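Local coordinates for protein telomerase reverse transcriptase (Takifugu rubripes, PDB 4LMO) that lengthens chromosome ends by copying a template within the telomerase RNA, this piece being its RNA-binding domain, at residues F149-F154 against L169-K174; P97-K102 against L113-G118. All coordinates share one frame; numbering follows the deposited sequence.

Contact 1 of 2, residues F149-F154 against L169-K174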
loop_
_atom_site.group_PDB
_atom_site.type_symbol
_atom_site.label_atom_id
_atom_site.label_comp_id
_atom_site.label_asym_id
_atom_site.label_seq_id
_atom_site.Cartn_x
_atom_site.Cartn_y
_atom_site.Cartn_z
ATOM N N PHE A 149 12.267 4.507 -4.036
ATOM C CA PHE A 149 12.183 4.908 -2.630
ATOM C C PHE A 149 12.240 6.430 -2.497
ATOM O O PHE A 149 11.559 7.013 -1.650
ATOM C CB PHE A 149 13.303 4.250 -1.817
ATOM C CG PHE A 149 13.004 2.836 -1.379
ATOM C CD1 PHE A 149 12.048 2.059 -2.036
ATOM C CD2 PHE A 149 13.703 2.268 -0.319
ATOM C CE1 PHE A 149 11.786 0.759 -1.631
ATOM C CE2 PHE A 149 13.445 0.968 0.089
ATOM C CZ PHE A 149 12.487 0.213 -0.569
ATOM N N ALA A 150 13.046 7.063 -3.350
ATOM C CA ALA A 150 13.141 8.522 -3.403
ATOM C C ALA A 150 11.855 9.149 -3.936
ATOM O O ALA A 150 11.484 10.251 -3.529
ATOM C CB ALA A 150 14.331 8.948 -4.248
ATOM N N ARG A 151 11.183 8.443 -4.845
ATOM C CA ARG A 151 9.920 8.910 -5.422
ATOM C C ARG A 151 8.800 8.871 -4.393
ATOM O O ARG A 151 7.946 9.753 -4.365
ATOM C CB ARG A 151 9.533 8.077 -6.648
ATOM C CG ARG A 151 10.538 8.132 -7.787
ATOM C CD ARG A 151 10.466 9.442 -8.549
ATOM N NE ARG A 151 11.748 9.819 -9.144
ATOM C CZ ARG A 151 12.300 9.242 -10.209
ATOM N NH1 ARG A 151 11.708 8.220 -10.820
ATOM N NH2 ARG A 151 13.464 9.686 -10.663
ATOM N N VAL A 152 8.817 7.839 -3.555
ATOM C CA VAL A 152 7.861 7.697 -2.462
ATOM C C VAL A 152 8.093 8.786 -1.405
ATOM O O VAL A 152 7.137 9.402 -0.925
ATOM C CB VAL A 152 7.923 6.277 -1.851
ATOM C CG1 VAL A 152 7.043 6.164 -0.614
ATOM C CG2 VAL A 152 7.508 5.245 -2.891
ATOM N N ARG A 153 9.363 9.030 -1.070
ATOM C CA ARG A 153 9.740 10.073 -0.116
ATOM C C ARG A 153 9.201 11.437 -0.539
ATOM O O ARG A 153 8.565 12.134 0.259
ATOM C CB ARG A 153 11.264 10.137 0.061
ATOM C CG ARG A 153 11.754 11.268 0.961
ATOM C CD ARG A 153 11.354 11.037 2.411
ATOM N NE ARG A 153 11.481 12.232 3.247
ATOM C CZ ARG A 153 10.453 12.944 3.710
ATOM N NH1 ARG A 153 9.204 12.600 3.415
ATOM N NH2 ARG A 153 10.674 14.004 4.473
ATOM N N PHE A 154 9.459 11.803 -1.794
ATOM C CA PHE A 154 8.953 13.047 -2.362
ATOM C C PHE A 154 7.425 13.086 -2.331
ATOM O O PHE A 154 6.834 14.098 -1.953
ATOM C CB PHE A 154 9.469 13.242 -3.796
ATOM C CG PHE A 154 8.870 14.428 -4.499
ATOM C CD1 PHE A 154 9.374 15.708 -4.286
ATOM C CD2 PHE A 154 7.791 14.269 -5.363
ATOM C CE1 PHE A 154 8.817 16.805 -4.923
ATOM C CE2 PHE A 154 7.229 15.363 -6.003
ATOM C CZ PHE A 154 7.742 16.632 -5.781
ATOM N N LEU A 169 7.258 8.897 -11.855
ATOM C CA LEU A 169 7.543 7.672 -11.117
ATOM C C LEU A 169 8.546 6.787 -11.859
ATOM O O LEU A 169 9.415 6.169 -11.242
ATOM C CB LEU A 169 6.240 6.908 -10.858
ATOM C CG LEU A 169 6.159 5.972 -9.649
ATOM C CD1 LEU A 169 6.383 6.727 -8.344
ATOM C CD2 LEU A 169 4.816 5.250 -9.628
ATOM N N MET A 170 8.425 6.750 -13.185
ATOM C CA MET A 170 9.231 5.869 -14.035
ATOM C C MET A 170 10.528 6.519 -14.519
ATOM O O MET A 170 11.359 5.855 -15.141
ATOM C CB MET A 170 8.419 5.423 -15.256
ATOM C CG MET A 170 7.234 4.517 -14.958
ATOM S SD MET A 170 7.672 2.775 -14.809
ATOM C CE MET A 170 8.369 2.431 -16.425
ATOM N N TRP A 171 10.693 7.810 -14.244
ATOM C CA TRP A 171 11.813 8.575 -14.789
ATOM C C TRP A 171 13.150 8.033 -14.376
ATOM O O TRP A 171 13.462 7.955 -13.184
ATOM C CB TRP A 171 11.693 10.054 -14.436
ATOM C CG TRP A 171 12.683 10.930 -15.168
ATOM C CD1 TRP A 171 13.044 10.864 -16.513
ATOM C CD2 TRP A 171 13.461 12.053 -14.621
ATOM N NE1 TRP A 171 13.970 11.829 -16.821
ATOM C CE2 TRP A 171 14.262 12.578 -15.736
ATOM C CE3 TRP A 171 13.571 12.653 -13.369
ATOM C CZ2 TRP A 171 15.128 13.653 -15.579
ATOM C CZ3 TRP A 171 14.449 13.736 -13.224
ATOM C CH2 TRP A 171 15.207 14.222 -14.304
ATOM N N LYS A 172 13.937 7.646 -15.380
ATOM C CA LYS A 172 15.283 7.080 -15.208
ATOM C C LYS A 172 15.305 5.671 -14.612
ATOM O O LYS A 172 16.377 5.152 -14.296
ATOM C CB LYS A 172 16.207 8.020 -14.416
ATOM C CG LYS A 172 16.691 9.232 -15.196
ATOM C CD LYS A 172 17.610 10.109 -14.356
ATOM C CE LYS A 172 16.846 10.859 -13.275
ATOM N NZ LYS A 172 17.734 11.774 -12.506
ATOM N N ILE A 173 14.133 5.060 -14.457
ATOM C CA ILE A 173 14.054 3.641 -14.112
ATOM C C ILE A 173 14.560 2.841 -15.309
ATOM O O ILE A 173 14.179 3.111 -16.451
ATOM C CB ILE A 173 12.611 3.210 -13.737
ATOM C CG1 ILE A 173 12.169 3.853 -12.410
ATOM C CG2 ILE A 173 12.477 1.690 -13.690
ATOM C CD1 ILE A 173 12.804 3.279 -11.155
ATOM N N LYS A 174 15.447 1.886 -15.047
ATOM C CA LYS A 174 15.963 1.014 -16.092
ATOM C C LYS A 174 15.038 -0.188 -16.248
ATOM O O LYS A 174 15.104 -1.142 -15.469
ATOM C CB LYS A 174 17.392 0.567 -15.773
ATOM C CG LYS A 174 18.425 1.685 -15.751
ATOM C CD LYS A 174 19.742 1.194 -15.165
ATOM C CE LYS A 174 20.743 2.325 -14.984
ATOM N NZ LYS A 174 21.459 2.665 -16.244
#
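R151, on helix 142-158, and L169, on helix 166-169, bring their backbones closest where the CA atoms lie 6.3 Å apart, and from L169 the chain runs on into the turn that R151 grips. The arginine arrives edge first. Its two terminal nitrogens close end-on upon a single oxygen of W171, with NH1 at 3.0 Å and NH2 at 3.1 Å from W171 O. The NH1 bond lies in the carbonyl plane, on a lone pair, whereas NH2 comes in tilted from that plane. NH1 also makes a weak bond to L169 O at 3.1 Å. A bend at chi2 (-76°) swings the chain off the helix and sets the guanidinium edge at both carbonyls.

The gripped oxygen belongs to a type II beta turn from M170 to I173, closed by the bond from I173 N to M170 O. W171 O lies in the middle peptide of that turn, which K172 follows with positive phi. The turn reaches into a region that, by similarity to relatives, interacts with the template RNA. Replacing R151 by a methionine would probably leave W171 O without either N-H donor and the turn less firmly tied to helix 142-158.

Apolar contact backs the polar grip: L169 CD1 meets R151 CB at 3.8 Å, and the L169 side chain also touches L209 of helix 191-220. R151 NH2 also stands 4.0 Å from W171 CE3, the guanidinium and indole planes inclined by 26°. K172 CE lies over one face of that indole, offset toward the rim, and K172 NZ comes within 5.1 Å of R151 NH2.

Contact 2 of 2, residues P97-K102 against L113-G118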
loop_
_atom_site.group_PDB
_atom_site.type_symbol
_atom_site.label_atom_id
_atom_site.label_comp_id
_atom_site.label_asym_id
_atom_site.label_seq_id
_atom_site.Cartn_x
_atom_site.Cartn_y
_atom_site.Cartn_z
ATOM N N PRO A 97 5.715 5.110 17.250
ATOM C CA PRO A 97 5.052 4.310 18.279
ATOM C C PRO A 97 3.954 5.049 19.031
ATOM O O PRO A 97 3.920 6.279 19.045
ATOM C CB PRO A 97 6.193 3.951 19.234
ATOM C CG PRO A 97 7.169 5.065 19.085
ATOM C CD PRO A 97 7.066 5.535 17.662
ATOM N N LEU A 98 3.064 4.279 19.648
ATOM C CA LEU A 98 1.992 4.822 20.468
ATOM C C LEU A 98 2.540 5.230 21.832
ATOM O O LEU A 98 3.440 4.581 22.366
ATOM C CB LEU A 98 0.863 3.792 20.611
ATOM C CG LEU A 98 0.334 3.169 19.308
ATOM C CD1 LEU A 98 -0.440 1.885 19.567
ATOM C CD2 LEU A 98 -0.500 4.153 18.498
ATOM N N VAL A 99 2.009 6.321 22.379
ATOM C CA VAL A 99 2.399 6.793 23.705
ATOM C C VAL A 99 1.184 6.757 24.629
ATOM O O VAL A 99 0.333 7.648 24.588
ATOM C CB VAL A 99 3.002 8.220 23.672
ATOM C CG1 VAL A 99 3.560 8.599 25.036
ATOM C CG2 VAL A 99 4.087 8.332 22.611
ATOM N N GLY A 100 1.111 5.707 25.443
ATOM C CA GLY A 100 0.050 5.536 26.435
ATOM C C GLY A 100 -1.369 5.594 25.896
ATOM O O GLY A 100 -2.199 6.346 26.412
ATOM N N ILE A 101 -1.651 4.806 24.859
ATOM C CA ILE A 101 -3.008 4.745 24.301
ATOM C C ILE A 101 -3.848 3.638 24.945
ATOM O O ILE A 101 -5.035 3.835 25.215
ATOM C CB ILE A 101 -3.036 4.658 22.746
ATOM C CG1 ILE A 101 -2.591 3.283 22.226
ATOM C CG2 ILE A 101 -2.236 5.789 22.114
ATOM C CD1 ILE A 101 -3.733 2.377 21.807
ATOM N N LYS A 102 -3.226 2.486 25.194
ATOM C CA LYS A 102 -3.908 1.359 25.828
ATOM C C LYS A 102 -3.831 1.466 27.353
ATOM O O LYS A 102 -4.577 0.795 28.070
ATOM C CB LYS A 102 -3.319 0.028 25.348
ATOM C CG LYS A 102 -4.302 -1.136 25.392
ATOM C CD LYS A 102 -3.611 -2.481 25.215
ATOM C CE LYS A 102 -3.291 -2.779 23.758
ATOM N NZ LYS A 102 -2.613 -4.095 23.604
ATOM N N LEU A 113 -3.211 15.219 21.260
ATOM C CA LEU A 113 -3.125 16.116 20.100
ATOM C C LEU A 113 -1.712 16.249 19.500
ATOM O O LEU A 113 -1.571 16.255 18.277
ATOM C CB LEU A 113 -3.726 17.496 20.412
ATOM C CG LEU A 113 -5.238 17.597 20.663
ATOM C CD1 LEU A 113 -5.597 18.975 21.193
ATOM C CD2 LEU A 113 -6.051 17.285 19.414
ATOM N N PRO A 114 -0.663 16.346 20.348
ATOM C CA PRO A 114 0.692 16.411 19.783
ATOM C C PRO A 114 1.213 15.076 19.242
ATOM O O PRO A 114 2.243 15.054 18.564
ATOM C CB PRO A 114 1.557 16.845 20.977
ATOM C CG PRO A 114 0.604 17.330 22.016
ATOM C CD PRO A 114 -0.634 16.519 21.811
ATOM N N GLN A 115 0.517 13.979 19.540
ATOM C CA GLN A 115 0.988 12.647 19.159
ATOM C C GLN A 115 0.600 12.268 17.728
ATOM O O GLN A 115 -0.203 11.356 17.505
ATOM C CB GLN A 115 0.508 11.586 20.155
ATOM C CG GLN A 115 1.339 10.313 20.131
ATOM C CD GLN A 115 0.691 9.164 20.873
ATOM O OE1 GLN A 115 0.198 9.321 21.992
ATOM N NE2 GLN A 115 0.698 7.993 20.253
ATOM N N HIS A 116 1.180 12.978 16.766
ATOM C CA HIS A 116 0.993 12.674 15.350
ATOM C C HIS A 116 2.310 12.322 14.707
ATOM O O HIS A 116 3.372 12.587 15.270
ATOM C CB HIS A 116 0.318 13.840 14.629
ATOM C CG HIS A 116 1.002 15.170 14.836
ATOM N ND1 HIS A 116 1.820 15.713 13.919
ATOM C CD2 HIS A 116 0.963 16.061 15.904
ATOM C CE1 HIS A 116 2.282 16.893 14.373
ATOM N NE2 HIS A 116 1.758 17.102 15.589
ATOM N N CYS A 117 2.249 11.711 13.528
ATOM C CA CYS A 117 3.449 11.301 12.805
ATOM C C CYS A 117 3.750 12.236 11.642
ATOM O O CYS A 117 2.892 12.472 10.789
ATOM C CB CYS A 117 3.298 9.869 12.290
ATOM S SG CYS A 117 2.872 8.664 13.569
ATOM N N GLY A 118 4.969 12.767 11.613
ATOM C CA GLY A 118 5.432 13.570 10.485
ATOM C C GLY A 118 5.586 12.711 9.245
ATOM O O GLY A 118 5.833 11.508 9.346
#
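The amide at the end of Q115 meets both polar atoms of the V99 backbone at once: V99 N is 3.0 Å from the Q115 atom modelled as NE2, and V99 O is 3.1 Å from Q115 OE1. The amide has probably been built turned over, so which of its ends is nitrogen is uncertain; reversed, both approaches may be hydrogen bonds. Q115 sits at the centre of an inverse gamma turn, marked by a weak bond from H116 N to P114 O at 2.9 Å, and reaches from the turn to the facing loop.

The two segments belong to the loops on either side of the short helix 109-112 in the telomerase RNA-binding domain. A disulfide from C117 to C96 joins the same loops covalently, beside this contact. G118, at the N-cap position, then leads into helix 119-133.

The backbones stay well apart, with V99 CA and Q115 CA 7.5 Å from each other, and the glutamine spans the gap. Its CG stands anti to the backbone N (chi1 -159°) and the chain beyond is extended, which carries the amide the full length of the side chain to V99. L98 presents mainly backbone, its side chain turning off to helix 238-251, where it touches E239 and V240. Q115 also touches V240, so that helix borders both segments. From the I101 side a methyl group, CG2, comes near the same amide crosswise. The valine flanks the glutamine obliquely, its isopropyl group lying against part of the amide while the peptide atoms of V99 meet the end, with V99 CB 3.8 Å from Q115 CD.

In the fold
In sequence the two contacts follow one another, contact 2 first, and they are separate in space: their centres are 30 Å apart, and their nearest atoms, about 7 Å apart, do not touch. Both lie near the surface, contact 1 with its centre about 16 Å from the centre of the chain and contact 2 about 22 Å. Helix 119-133 connects them. It begins straight after segment 113-118, and F149 and R153, in segment 149-154, touch it with their side chains. Of the two, only contact 1 has a segment entering the inferred template-RNA region; contact 2 lies against strand 234-237.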